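Local coordinates for protein mannuronan C5-epimerase (Pseudomonas syringae pv. tomato, PDB 4NK6) that converts beta-D-mannuronate residues of the polymer to alpha-L-guluronate during alginate synthesis and helps channel the new chain through the periplasm, at residues A26-P31 with L353-R358; H340-T345 with G366-N371; R358-R363 with E379-A384; V413-V418 with L436-Y441. All coordinates share one frame; numbering follows the deposited sequence.

All four contacts lie toward the C-terminal end of the right-handed parallel beta-helix; their strands, apart from the loop segment 26-31, run from 344-347 to 437-441. Contacts 2, 3 and 4 each pair parallel strands of successive coils, whereas contact 1 fastens the N-terminal segment 26-31 to the outside of strand 353-355. Contacts 2 and 3 are closest, their centres about 11 Å apart; the other pairs of centres lie 16 to 18 Å apart. Contact 1 shares R358 with contact 3 and, through L354, packs against I344 and I367 of contact 2. Along the chain the segments of contact 2 alternate with those of contacts 1 and 3, and contact 4 follows last.

Contact 1 of 4, residues A26-P31 with L353-R358; sequences AKPVLP and LLWGNR
P28 and K27 lie over one face of the W355 indole, and this CH-pi packing carries most of the contact. P28 CD stands above the five-membered ring, 3.6 Å from its centroid and 19° off the normal, and its nearest ring atom is W355 CD2, at 3.4 Å. K27 CA does the same for the six-membered ring, 3.9 Å from that centroid and 23° off the normal, so the indole is covered by a proline ring at one end and by backbone at the other. The lysine side chain adds its root, CB lying 3.7 Å from W355 CZ2, before the rest of the chain leads away. W355 CG, anti to the backbone N (chi1 -172°), is thereby placed 3.6 Å from P28 CD.

Aliphatic packing is thinner: P28 CB reaches L353 CD2 at 4.3 Å. The remaining approach is polar to aromatic, with A26 O 3.7 Å from W355 CZ3 and oblique to the ring.

The extended segment 26-31 runs over the outside of the beta-helix. W355 on strand 353-355 also meets the rings of Y378, nearly parallel to its own, and Y333, while L30 continues the packing onto I330 and Y333 of strand 330-337 and onto F308 of strand 306-308.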
loop_
_atom_site.group_PDB
_atom_site.type_symbol
_atom_site.label_atom_id
_atom_site.label_comp_id
_atom_site.label_asym_id
_atom_site.label_seq_id
_atom_site.Cartn_x
_atom_site.Cartn_y
_atom_site.Cartn_z
ATOM N N ALA A 26 -7.206 -21.889 19.584
ATOM C CA ALA A 26 -5.744 -21.923 19.540
ATOM C C ALA A 26 -5.211 -20.671 18.851
ATOM O O ALA A 26 -5.937 -20.024 18.091
ATOM C CB ALA A 26 -5.253 -23.176 18.819
ATOM N N LYS A 27 -3.950 -20.327 19.110
ATOM C CA LYS A 27 -3.371 -19.126 18.512
ATOM C C LYS A 27 -3.340 -19.266 16.992
ATOM O O LYS A 27 -3.267 -20.381 16.476
ATOM C CB LYS A 27 -1.985 -18.808 19.098
ATOM C CG LYS A 27 -0.879 -19.803 18.791
ATOM C CD LYS A 27 0.382 -19.434 19.572
ATOM C CE LYS A 27 1.569 -20.319 19.219
ATOM N NZ LYS A 27 2.106 -20.030 17.856
ATOM N N PRO A 28 -3.448 -18.140 16.269
ATOM C CA PRO A 28 -3.521 -18.230 14.808
ATOM C C PRO A 28 -2.237 -18.750 14.176
ATOM O O PRO A 28 -1.140 -18.531 14.701
ATOM C CB PRO A 28 -3.777 -16.783 14.377
ATOM C CG PRO A 28 -3.309 -15.949 15.516
ATOM C CD PRO A 28 -3.615 -16.754 16.739
ATOM N N VAL A 29 -2.397 -19.451 13.059
ATOM C CA VAL A 29 -1.273 -19.911 12.257
ATOM C C VAL A 29 -0.946 -18.833 11.237
ATOM O O VAL A 29 -1.743 -18.533 10.347
ATOM C CB VAL A 29 -1.601 -21.227 11.538
ATOM C CG1 VAL A 29 -0.460 -21.630 10.613
ATOM C CG2 VAL A 29 -1.885 -22.322 12.554
ATOM N N LEU A 30 0.223 -18.229 11.383
ATOM C CA LEU A 30 0.586 -17.096 10.547
ATOM C C LEU A 30 1.565 -17.558 9.479
ATOM O O LEU A 30 2.369 -18.448 9.728
ATOM C CB LEU A 30 1.190 -15.983 11.405
ATOM C CG LEU A 30 0.250 -15.417 12.471
ATOM C CD1 LEU A 30 1.004 -14.487 13.392
ATOM C CD2 LEU A 30 -0.924 -14.695 11.817
ATOM N N PRO A 31 1.479 -16.965 8.276
ATOM C CA PRO A 31 2.353 -17.338 7.162
ATOM C C PRO A 31 3.819 -17.226 7.555
ATOM O O PRO A 31 4.200 -16.304 8.283
ATOM C CB PRO A 31 2.026 -16.287 6.092
ATOM C CG PRO A 31 0.650 -15.831 6.420
ATOM C CD PRO A 31 0.532 -15.898 7.908
ATOM N N LEU A 353 -10.475 -11.533 13.016
ATOM C CA LEU A 353 -9.834 -11.908 14.268
ATOM C C LEU A 353 -8.743 -10.904 14.630
ATOM O O LEU A 353 -7.853 -10.628 13.824
ATOM C CB LEU A 353 -9.235 -13.323 14.157
ATOM C CG LEU A 353 -8.357 -13.807 15.317
ATOM C CD1 LEU A 353 -9.144 -13.888 16.635
ATOM C CD2 LEU A 353 -7.679 -15.154 15.007
ATOM N N LEU A 354 -8.829 -10.349 15.836
ATOM C CA LEU A 354 -7.765 -9.526 16.398
ATOM C C LEU A 354 -7.142 -10.306 17.551
ATOM O O LEU A 354 -7.800 -10.544 18.564
ATOM C CB LEU A 354 -8.310 -8.175 16.885
ATOM C CG LEU A 354 -8.475 -7.041 15.861
ATOM C CD1 LEU A 354 -9.304 -7.460 14.649
ATOM C CD2 LEU A 354 -9.073 -5.797 16.507
ATOM N N TRP A 355 -5.888 -10.724 17.381
ATOM C CA TRP A 355 -5.211 -11.573 18.366
ATOM C C TRP A 355 -3.911 -10.977 18.890
ATOM O O TRP A 355 -2.966 -10.778 18.127
ATOM C CB TRP A 355 -4.884 -12.945 17.770
ATOM C CG TRP A 355 -4.370 -13.913 18.803
ATOM C CD1 TRP A 355 -3.162 -13.869 19.454
ATOM C CD2 TRP A 355 -5.054 -15.066 19.316
ATOM N NE1 TRP A 355 -3.058 -14.918 20.335
ATOM C CE2 TRP A 355 -4.203 -15.669 20.269
ATOM C CE3 TRP A 355 -6.295 -15.655 19.052
ATOM C CZ2 TRP A 355 -4.562 -16.827 20.966
ATOM C CZ3 TRP A 355 -6.648 -16.804 19.746
ATOM C CH2 TRP A 355 -5.786 -17.375 20.690
ATOM N N GLY A 356 -3.854 -10.739 20.198
ATOM C CA GLY A 356 -2.599 -10.423 20.863
ATOM C C GLY A 356 -1.937 -9.117 20.461
ATOM O O GLY A 356 -0.714 -8.983 20.530
ATOM N N ASN A 357 -2.743 -8.148 20.041
ATOM C CA ASN A 357 -2.225 -6.828 19.716
ATOM C C ASN A 357 -2.009 -6.030 20.980
ATOM O O ASN A 357 -2.763 -6.157 21.936
ATOM C CB ASN A 357 -3.196 -6.073 18.819
ATOM C CG ASN A 357 -3.426 -6.776 17.513
ATOM O OD1 ASN A 357 -2.581 -6.730 16.624
ATOM N ND2 ASN A 357 -4.573 -7.443 17.388
ATOM N N ARG A 358 -0.976 -5.202 20.976
ATOM C CA ARG A 358 -0.720 -4.312 22.089
ATOM C C ARG A 358 -1.035 -2.894 21.638
ATOM O O ARG A 358 -0.278 -2.281 20.884
ATOM C CB ARG A 358 0.724 -4.467 22.564
ATOM C CG ARG A 358 0.970 -5.814 23.255
ATOM C CD ARG A 358 2.421 -5.988 23.657
ATOM N NE ARG A 358 3.247 -6.294 22.502
ATOM C CZ ARG A 358 3.463 -7.526 22.057
ATOM N NH1 ARG A 358 2.912 -8.559 22.681
ATOM N NH2 ARG A 358 4.236 -7.722 21.002
#

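Contact 2 of 4, residues H340-T345 with G366-N371; sequences HTDGIT and GIRVRN
D342 OD2 is gripped by two donors, R368 NE across the contact and T345 OG1 from its own segment. The salt bridge is the one bond of 2.8 Å between R368 NE and D342 OD2, which meets the oxygen on the syn side. The threonine uses the anti lone pair, with T345 OG1 2.9 Å from D342 OD2. Carboxylate and guanidinium planes are turned 71° apart. R368 bends at chi3 (69°), which sets NE toward D342 OD2. T345 CG2 lies over one face of the guanidinium, 3.8 Å from R368 NH1. Other polar ends have outside partners: D342 OD1 accepts from H365 N, R368 NH2 bonds H393 NE2, R368 NH1 bonds Y347 OH only weakly, and T345 OG1 also pairs with S318 OG.

Beneath this cluster the backbones pair in parallel. I344 N donates to G366 O at 3.0 Å, and R368 N to I344 O at 2.8 Å, the latter nearly straight at 172°. I344 and I367 share the face away from the D342-R368 cluster, I344 CD1 lying 4.2 Å from I367 CG1, and both side chains touch L354.

The D342-R368-T345 cluster is a feature of this protein. The parallel, in-register pairing of successive coils, with I344 and I367 aligned on the inward face, is that of the right-handed parallel beta-helix.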
loop_
_atom_site.group_PDB
_atom_site.type_symbol
_atom_site.label_atom_id
_atom_site.label_comp_id
_atom_site.label_asym_id
_atom_site.label_seq_id
_atom_site.Cartn_x
_atom_site.Cartn_y
_atom_site.Cartn_z
ATOM N N HIS A 340 -3.131 9.420 16.616
ATOM C CA HIS A 340 -3.872 10.582 17.091
ATOM C C HIS A 340 -5.373 10.335 17.184
ATOM O O HIS A 340 -6.086 11.123 17.796
ATOM C CB HIS A 340 -3.591 11.832 16.254
ATOM C CG HIS A 340 -2.158 12.262 16.264
ATOM N ND1 HIS A 340 -1.765 13.532 15.901
ATOM C CD2 HIS A 340 -1.023 11.586 16.561
ATOM C CE1 HIS A 340 -0.450 13.623 15.987
ATOM N NE2 HIS A 340 0.024 12.456 16.383
ATOM N N THR A 341 -5.862 9.265 16.566
ATOM C CA THR A 341 -7.220 8.815 16.889
ATOM C C THR A 341 -7.189 7.410 17.518
ATOM O O THR A 341 -6.653 7.253 18.612
ATOM C CB THR A 341 -8.238 8.959 15.722
ATOM O OG1 THR A 341 -7.834 8.164 14.607
ATOM C CG2 THR A 341 -8.391 10.442 15.289
ATOM N N ASP A 342 -7.759 6.401 16.866
ATOM C CA ASP A 342 -7.826 5.070 17.489
ATOM C C ASP A 342 -6.570 4.247 17.206
ATOM O O ASP A 342 -5.839 4.531 16.261
ATOM C CB ASP A 342 -9.015 4.263 16.964
ATOM C CG ASP A 342 -10.349 4.953 17.165
ATOM O OD1 ASP A 342 -10.518 5.688 18.159
ATOM O OD2 ASP A 342 -11.233 4.745 16.312
ATOM N N GLY A 343 -6.349 3.198 17.997
ATOM C CA GLY A 343 -5.336 2.207 17.655
ATOM C C GLY A 343 -5.776 1.416 16.431
ATOM O O GLY A 343 -5.170 1.506 15.364
ATOM N N ILE A 344 -6.841 0.636 16.601
ATOM C CA ILE A 344 -7.465 -0.118 15.521
ATOM C C ILE A 344 -8.930 0.309 15.372
ATOM O O ILE A 344 -9.657 0.397 16.364
ATOM C CB ILE A 344 -7.481 -1.626 15.830
ATOM C CG1 ILE A 344 -6.067 -2.136 16.130
ATOM C CG2 ILE A 344 -8.122 -2.407 14.678
ATOM C CD1 ILE A 344 -6.014 -3.608 16.588
ATOM N N THR A 345 -9.364 0.576 14.142
ATOM C CA THR A 345 -10.774 0.860 13.889
ATOM C C THR A 345 -11.341 -0.132 12.877
ATOM O O THR A 345 -10.765 -0.317 11.811
ATOM C CB THR A 345 -10.979 2.281 13.332
ATOM O OG1 THR A 345 -10.180 3.218 14.064
ATOM C CG2 THR A 345 -12.465 2.688 13.415
ATOM N N GLY A 366 -8.650 2.494 22.088
ATOM C CA GLY A 366 -7.713 1.435 21.735
ATOM C C GLY A 366 -8.191 0.653 20.515
ATOM O O GLY A 366 -7.553 0.663 19.467
ATOM N N ILE A 367 -9.324 -0.026 20.655
ATOM C CA ILE A 367 -9.936 -0.759 19.553
ATOM C C ILE A 367 -11.391 -0.305 19.386
ATOM O O ILE A 367 -12.205 -0.436 20.306
ATOM C CB ILE A 367 -9.916 -2.283 19.816
ATOM C CG1 ILE A 367 -8.471 -2.790 19.913
ATOM C CG2 ILE A 367 -10.669 -3.034 18.713
ATOM C CD1 ILE A 367 -8.339 -4.241 20.445
ATOM N N ARG A 368 -11.713 0.249 18.225
ATOM C CA ARG A 368 -13.081 0.674 17.964
ATOM C C ARG A 368 -13.722 -0.184 16.875
ATOM O O ARG A 368 -13.113 -0.449 15.837
ATOM C CB ARG A 368 -13.152 2.165 17.606
ATOM C CG ARG A 368 -14.580 2.634 17.291
ATOM C CD ARG A 368 -14.741 4.153 17.423
ATOM N NE ARG A 368 -14.021 4.906 16.395
ATOM C CZ ARG A 368 -14.576 5.365 15.276
ATOM N NH1 ARG A 368 -13.846 6.068 14.417
ATOM N NH2 ARG A 368 -15.859 5.127 15.018
ATOM N N VAL A 369 -14.950 -0.625 17.125
ATOM C CA VAL A 369 -15.663 -1.484 16.189
ATOM C C VAL A 369 -17.011 -0.871 15.871
ATOM O O VAL A 369 -17.853 -0.750 16.751
ATOM C CB VAL A 369 -15.906 -2.890 16.787
ATOM C CG1 VAL A 369 -16.618 -3.780 15.781
ATOM C CG2 VAL A 369 -14.583 -3.526 17.226
ATOM N N ARG A 370 -17.214 -0.486 14.614
ATOM C CA ARG A 370 -18.465 0.141 14.211
ATOM C C ARG A 370 -19.177 -0.746 13.189
ATOM O O ARG A 370 -18.567 -1.164 12.205
ATOM C CB ARG A 370 -18.208 1.532 13.611
ATOM C CG ARG A 370 -19.490 2.344 13.318
ATOM C CD ARG A 370 -19.180 3.655 12.579
ATOM N NE ARG A 370 -18.971 3.463 11.140
ATOM C CZ ARG A 370 -18.609 4.429 10.296
ATOM N NH1 ARG A 370 -18.457 4.163 9.005
ATOM N NH2 ARG A 370 -18.402 5.665 10.740
ATOM N N ASN A 371 -20.453 -1.036 13.443
ATOM C CA ASN A 371 -21.300 -1.759 12.487
ATOM C C ASN A 371 -20.692 -3.058 11.981
ATOM O O ASN A 371 -20.849 -3.392 10.807
ATOM C CB ASN A 371 -21.636 -0.882 11.272
ATOM C CG ASN A 371 -22.567 0.270 11.612
ATOM O OD1 ASN A 371 -23.355 0.192 12.553
ATOM N ND2 ASN A 371 -22.485 1.344 10.837
#

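Contact 3 of 4, residues R358-R363 with E379-A384; sequences RVIANR and ENVAMA
V359 uses both of its backbone polar groups across the contact: its N donates to V381 O at 2.7 Å, and its O accepts from M383 N at 3.0 Å. A third bond continues the parallel pairing past the strand end, from A361 N to M383 O, also 3.0 Å. The first of these is nearly straight (172°), whereas the M383 donor is tilted 22° from the plane of the V359 carbonyl. All three bonded carbonyls are also met by a CA-H: I360 CA to M383 O and A382 CA to V359 O, each at 3.3 Å, and R358 CA to V381 O at 3.5 Å.

Asparagine side chains serve further backbone groups. N385 ND2 gives V359 O another donor, and N385 OD1 receives N362 N; N362 OD1 accepts from N339 ND2, and N362 ND2 donates to I336 O. N380 likewise joins N357 ND2 and L354 O. The charged end of R358 pairs with E335 rather than crossing to segment 379-384.

Side-chain packing between the strands is apolar. I360 and M383 lie side by side, pointing the same way, with I360 CD1 4.0 Å from M383 CB; I360 CD1 also lies 4.3 Å from V381 CG1.

Strand pairing rests on backbone bonds, and asparagine amides add bonds to the backbone where the coil turns and, at V359 O, a second donor.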
loop_
_atom_site.group_PDB
_atom_site.type_symbol
_atom_site.label_atom_id
_atom_site.label_comp_id
_atom_site.label_asym_id
_atom_site.label_seq_id
_atom_site.Cartn_x
_atom_site.Cartn_y
_atom_site.Cartn_z
ATOM N N ARG A 358 -0.976 -5.202 20.976
ATOM C CA ARG A 358 -0.720 -4.312 22.089
ATOM C C ARG A 358 -1.035 -2.894 21.638
ATOM O O ARG A 358 -0.278 -2.281 20.884
ATOM C CB ARG A 358 0.724 -4.467 22.564
ATOM C CG ARG A 358 0.970 -5.814 23.255
ATOM C CD ARG A 358 2.421 -5.988 23.657
ATOM N NE ARG A 358 3.247 -6.294 22.502
ATOM C CZ ARG A 358 3.463 -7.526 22.057
ATOM N NH1 ARG A 358 2.912 -8.559 22.681
ATOM N NH2 ARG A 358 4.236 -7.722 21.002
ATOM N N VAL A 359 -2.188 -2.401 22.079
ATOM C CA VAL A 359 -2.715 -1.123 21.632
ATOM C C VAL A 359 -2.588 -0.115 22.768
ATOM O O VAL A 359 -3.356 -0.137 23.728
ATOM C CB VAL A 359 -4.180 -1.284 21.177
ATOM C CG1 VAL A 359 -4.637 -0.067 20.443
ATOM C CG2 VAL A 359 -4.297 -2.498 20.262
ATOM N N ILE A 360 -1.605 0.770 22.655
ATOM C CA ILE A 360 -1.141 1.541 23.798
ATOM C C ILE A 360 -1.133 3.032 23.515
ATOM O O ILE A 360 -0.597 3.459 22.504
ATOM C CB ILE A 360 0.333 1.161 24.143
ATOM C CG1 ILE A 360 0.523 -0.359 24.153
ATOM C CG2 ILE A 360 0.747 1.801 25.461
ATOM C CD1 ILE A 360 -0.298 -1.092 25.237
ATOM N N ALA A 361 -1.700 3.823 24.421
ATOM C CA ALA A 361 -1.548 5.276 24.388
ATOM C C ALA A 361 -1.931 5.922 23.062
ATOM O O ALA A 361 -1.290 6.871 22.637
ATOM C CB ALA A 361 -0.095 5.693 24.797
ATOM N N ASN A 362 -2.967 5.411 22.404
ATOM C CA ASN A 362 -3.573 6.148 21.298
ATOM C C ASN A 362 -4.496 7.226 21.868
ATOM O O ASN A 362 -5.050 7.047 22.949
ATOM C CB ASN A 362 -4.316 5.198 20.352
ATOM C CG ASN A 362 -3.401 4.114 19.784
ATOM O OD1 ASN A 362 -2.653 4.351 18.834
ATOM N ND2 ASN A 362 -3.452 2.924 20.374
ATOM N N ARG A 363 -4.649 8.353 21.172
ATOM C CA ARG A 363 -5.326 9.503 21.776
ATOM C C ARG A 363 -6.809 9.255 22.017
ATOM O O ARG A 363 -7.394 9.808 22.946
ATOM C CB ARG A 363 -5.121 10.788 20.955
ATOM C CG ARG A 363 -3.698 11.339 21.025
ATOM C CD ARG A 363 -3.520 12.607 20.205
ATOM N NE ARG A 363 -2.110 12.965 20.098
ATOM C CZ ARG A 363 -1.660 14.093 19.555
ATOM N NH1 ARG A 363 -2.515 14.984 19.067
ATOM N NH2 ARG A 363 -0.357 14.332 19.506
ATOM N N GLU A 379 -6.877 -12.081 23.508
ATOM C CA GLU A 379 -5.588 -11.779 24.124
ATOM C C GLU A 379 -5.053 -10.381 23.826
ATOM O O GLU A 379 -3.857 -10.140 23.982
ATOM C CB GLU A 379 -4.531 -12.834 23.742
ATOM C CG GLU A 379 -4.901 -14.275 24.119
ATOM C CD GLU A 379 -5.127 -14.464 25.609
ATOM O OE1 GLU A 379 -4.476 -13.762 26.408
ATOM O OE2 GLU A 379 -5.960 -15.314 25.987
ATOM N N ASN A 380 -5.917 -9.463 23.395
ATOM C CA ASN A 380 -5.468 -8.095 23.154
ATOM C C ASN A 380 -5.196 -7.328 24.439
ATOM O O ASN A 380 -5.874 -7.511 25.453
ATOM C CB ASN A 380 -6.461 -7.314 22.293
ATOM C CG ASN A 380 -6.604 -7.904 20.911
ATOM O OD1 ASN A 380 -5.730 -7.728 20.056
ATOM N ND2 ASN A 380 -7.701 -8.616 20.684
ATOM N N VAL A 381 -4.187 -6.470 24.386
ATOM C CA VAL A 381 -3.898 -5.578 25.488
ATOM C C VAL A 381 -4.175 -4.154 25.027
ATOM O O VAL A 381 -3.567 -3.684 24.065
ATOM C CB VAL A 381 -2.435 -5.696 25.920
ATOM C CG1 VAL A 381 -2.110 -4.626 26.932
ATOM C CG2 VAL A 381 -2.149 -7.101 26.480
ATOM N N ALA A 382 -5.105 -3.481 25.700
ATOM C CA ALA A 382 -5.417 -2.087 25.401
ATOM C C ALA A 382 -5.197 -1.271 26.661
ATOM O O ALA A 382 -5.961 -1.365 27.622
ATOM C CB ALA A 382 -6.864 -1.941 24.916
ATOM N N MET A 383 -4.143 -0.468 26.655
ATOM C CA MET A 383 -3.749 0.240 27.854
ATOM C C MET A 383 -3.446 1.697 27.587
ATOM O O MET A 383 -2.836 2.037 26.572
ATOM C CB MET A 383 -2.506 -0.414 28.459
ATOM C CG MET A 383 -2.787 -1.629 29.327
ATOM S SD MET A 383 -1.368 -1.981 30.402
ATOM C CE MET A 383 -1.374 -0.535 31.467
ATOM N N ALA A 384 -3.873 2.544 28.513
ATOM C CA ALA A 384 -3.471 3.942 28.529
ATOM C C ALA A 384 -3.945 4.723 27.308
ATOM O O ALA A 384 -3.376 5.756 26.977
ATOM C CB ALA A 384 -1.939 4.063 28.689
#

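Contact 4 of 4, residues V413-V418 with L436-Y441; sequences VSLIMV and LSVELY
M417 and L440 fit together most closely: L440 CD2 is the bump, set into the angle formed by M417 CB, CG and SD, 3.5 Å from M417 SD and 3.7 Å from M417 CB. On the same face, L415 and V438 lie side by side and point the same way, L415 CD1 meeting V438 CG1 at 3.7 Å. These four residues form one apolar layer, continued by I375 and L377 of the neighbouring strand 375-378; V438 and L440 also touch I432 and L430 of strand 430-432.

The other face is more varied in shape. V418 CG2 comes obliquely to the Y441 ring, 4.0 Å from CD1, and I416 CG2 approaches that ring at its edge, so the tyrosine is met by one methyl from each of two residues of segment 413-418. E439 lies beside I416, pointing the same way, and its carboxylate receives Y441 OH, with OH 2.9 Å from E439 OE1 and 66° out of the carboxylate plane. Farther along, one water bridges S437 OG and L415 O.

Backbone bonds set this register, among them M417 N to E439 O at 2.8 Å; the strand axes diverge by only 6°.

Such in-register stacking of successive coils, with aliphatic side chains layered on one face, is consistent with the right-handed parallel beta-helix, here close to its C-terminal end.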
loop_
_atom_site.group_PDB
_atom_site.type_symbol
_atom_site.label_atom_id
_atom_site.label_comp_id
_atom_site.label_asym_id
_atom_site.label_seq_id
_atom_site.Cartn_x
_atom_site.Cartn_y
_atom_site.Cartn_z
ATOM N N VAL A 413 -23.664 -4.516 15.831
ATOM C CA VAL A 413 -22.327 -4.789 16.336
ATOM C C VAL A 413 -22.352 -5.996 17.277
ATOM O O VAL A 413 -23.214 -6.109 18.142
ATOM C CB VAL A 413 -21.693 -3.534 17.010
ATOM C CG1 VAL A 413 -22.403 -3.172 18.324
ATOM C CG2 VAL A 413 -20.196 -3.734 17.227
ATOM N N SER A 414 -21.432 -6.928 17.077
ATOM C CA SER A 414 -21.303 -8.025 18.024
ATOM C C SER A 414 -19.859 -8.489 18.122
ATOM O O SER A 414 -19.114 -8.481 17.135
ATOM C CB SER A 414 -22.205 -9.193 17.649
ATOM O OG SER A 414 -21.662 -9.899 16.558
ATOM N N LEU A 415 -19.455 -8.888 19.319
ATOM C CA LEU A 415 -18.109 -9.392 19.472
ATOM C C LEU A 415 -17.951 -10.411 20.588
ATOM O O LEU A 415 -18.833 -10.583 21.435
ATOM C CB LEU A 415 -17.111 -8.242 19.610
ATOM C CG LEU A 415 -17.466 -7.081 20.526
ATOM C CD1 LEU A 415 -17.001 -7.371 21.932
ATOM C CD2 LEU A 415 -16.839 -5.804 19.999
ATOM N N ILE A 416 -16.825 -11.109 20.532
ATOM C CA ILE A 416 -16.430 -12.067 21.541
ATOM C C ILE A 416 -15.050 -11.640 22.020
ATOM O O ILE A 416 -14.137 -11.446 21.212
ATOM C CB ILE A 416 -16.390 -13.486 20.957
ATOM C CG1 ILE A 416 -17.806 -13.918 20.563
ATOM C CG2 ILE A 416 -15.799 -14.466 21.954
ATOM C CD1 ILE A 416 -17.886 -15.268 19.875
ATOM N N MET A 417 -14.915 -11.442 23.326
ATOM C CA MET A 417 -13.634 -11.057 23.906
ATOM C C MET A 417 -13.154 -12.156 24.839
ATOM O O MET A 417 -13.902 -12.591 25.719
ATOM C CB MET A 417 -13.753 -9.737 24.667
ATOM C CG MET A 417 -14.286 -8.578 23.834
ATOM S SD MET A 417 -14.212 -7.005 24.721
ATOM C CE MET A 417 -12.547 -7.099 25.358
ATOM N N VAL A 418 -11.919 -12.610 24.631
ATOM C CA VAL A 418 -11.313 -13.657 25.465
ATOM C C VAL A 418 -9.910 -13.229 25.884
ATOM O O VAL A 418 -9.082 -12.870 25.044
ATOM C CB VAL A 418 -11.227 -15.015 24.723
ATOM C CG1 VAL A 418 -10.415 -16.042 25.534
ATOM C CG2 VAL A 418 -12.616 -15.565 24.418
ATOM N N LEU A 436 -25.760 -6.345 19.462
ATOM C CA LEU A 436 -26.588 -7.512 19.194
ATOM C C LEU A 436 -26.208 -8.572 20.225
ATOM O O LEU A 436 -27.067 -9.232 20.800
ATOM C CB LEU A 436 -26.342 -8.022 17.772
ATOM C CG LEU A 436 -26.884 -9.389 17.353
ATOM C CD1 LEU A 436 -28.407 -9.443 17.445
ATOM C CD2 LEU A 436 -26.415 -9.728 15.938
ATOM N N SER A 437 -24.908 -8.708 20.469
ATOM C CA SER A 437 -24.424 -9.623 21.487
ATOM C C SER A 437 -22.958 -9.356 21.778
ATOM O O SER A 437 -22.168 -9.064 20.879
ATOM C CB SER A 437 -24.618 -11.085 21.066
ATOM O OG SER A 437 -23.673 -11.469 20.088
ATOM N N VAL A 438 -22.609 -9.427 23.053
ATOM C CA VAL A 438 -21.221 -9.404 23.465
ATOM C C VAL A 438 -21.012 -10.544 24.452
ATOM O O VAL A 438 -21.824 -10.747 25.353
ATOM C CB VAL A 438 -20.856 -8.086 24.162
ATOM C CG1 VAL A 438 -19.420 -8.131 24.671
ATOM C CG2 VAL A 438 -21.051 -6.912 23.228
ATOM N N GLU A 439 -19.933 -11.294 24.269
ATOM C CA GLU A 439 -19.518 -12.287 25.244
ATOM C C GLU A 439 -18.088 -11.979 25.668
ATOM O O GLU A 439 -17.224 -11.729 24.817
ATOM C CB GLU A 439 -19.622 -13.693 24.656
ATOM C CG GLU A 439 -21.006 -14.022 24.107
ATOM C CD GLU A 439 -21.073 -15.395 23.455
ATOM O OE1 GLU A 439 -20.028 -16.077 23.377
ATOM O OE2 GLU A 439 -22.175 -15.796 23.023
ATOM N N LEU A 440 -17.855 -11.975 26.981
ATOM C CA LEU A 440 -16.529 -11.729 27.548
ATOM C C LEU A 440 -16.118 -12.901 28.421
ATOM O O LEU A 440 -16.889 -13.332 29.277
ATOM C CB LEU A 440 -16.530 -10.497 28.451
ATOM C CG LEU A 440 -17.203 -9.199 28.041
ATOM C CD1 LEU A 440 -17.252 -8.272 29.267
ATOM C CD2 LEU A 440 -16.435 -8.562 26.911
ATOM N N TYR A 441 -14.897 -13.388 28.230
ATOM C CA TYR A 441 -14.377 -14.480 29.038
ATOM C C TYR A 441 -12.957 -14.155 29.492
ATOM O O TYR A 441 -12.090 -13.871 28.668
ATOM C CB TYR A 441 -14.378 -15.791 28.243
ATOM C CG TYR A 441 -15.725 -16.161 27.644
ATOM C CD1 TYR A 441 -16.062 -15.778 26.348
ATOM C CD2 TYR A 441 -16.657 -16.895 28.374
ATOM C CE1 TYR A 441 -17.288 -16.118 25.793
ATOM C CE2 TYR A 441 -17.891 -17.235 27.829
ATOM C CZ TYR A 441 -18.198 -16.843 26.538
ATOM O OH TYR A 441 -19.414 -17.179 25.986
HETATM O O HOH W 1 -21.205 -12.103 20.826
#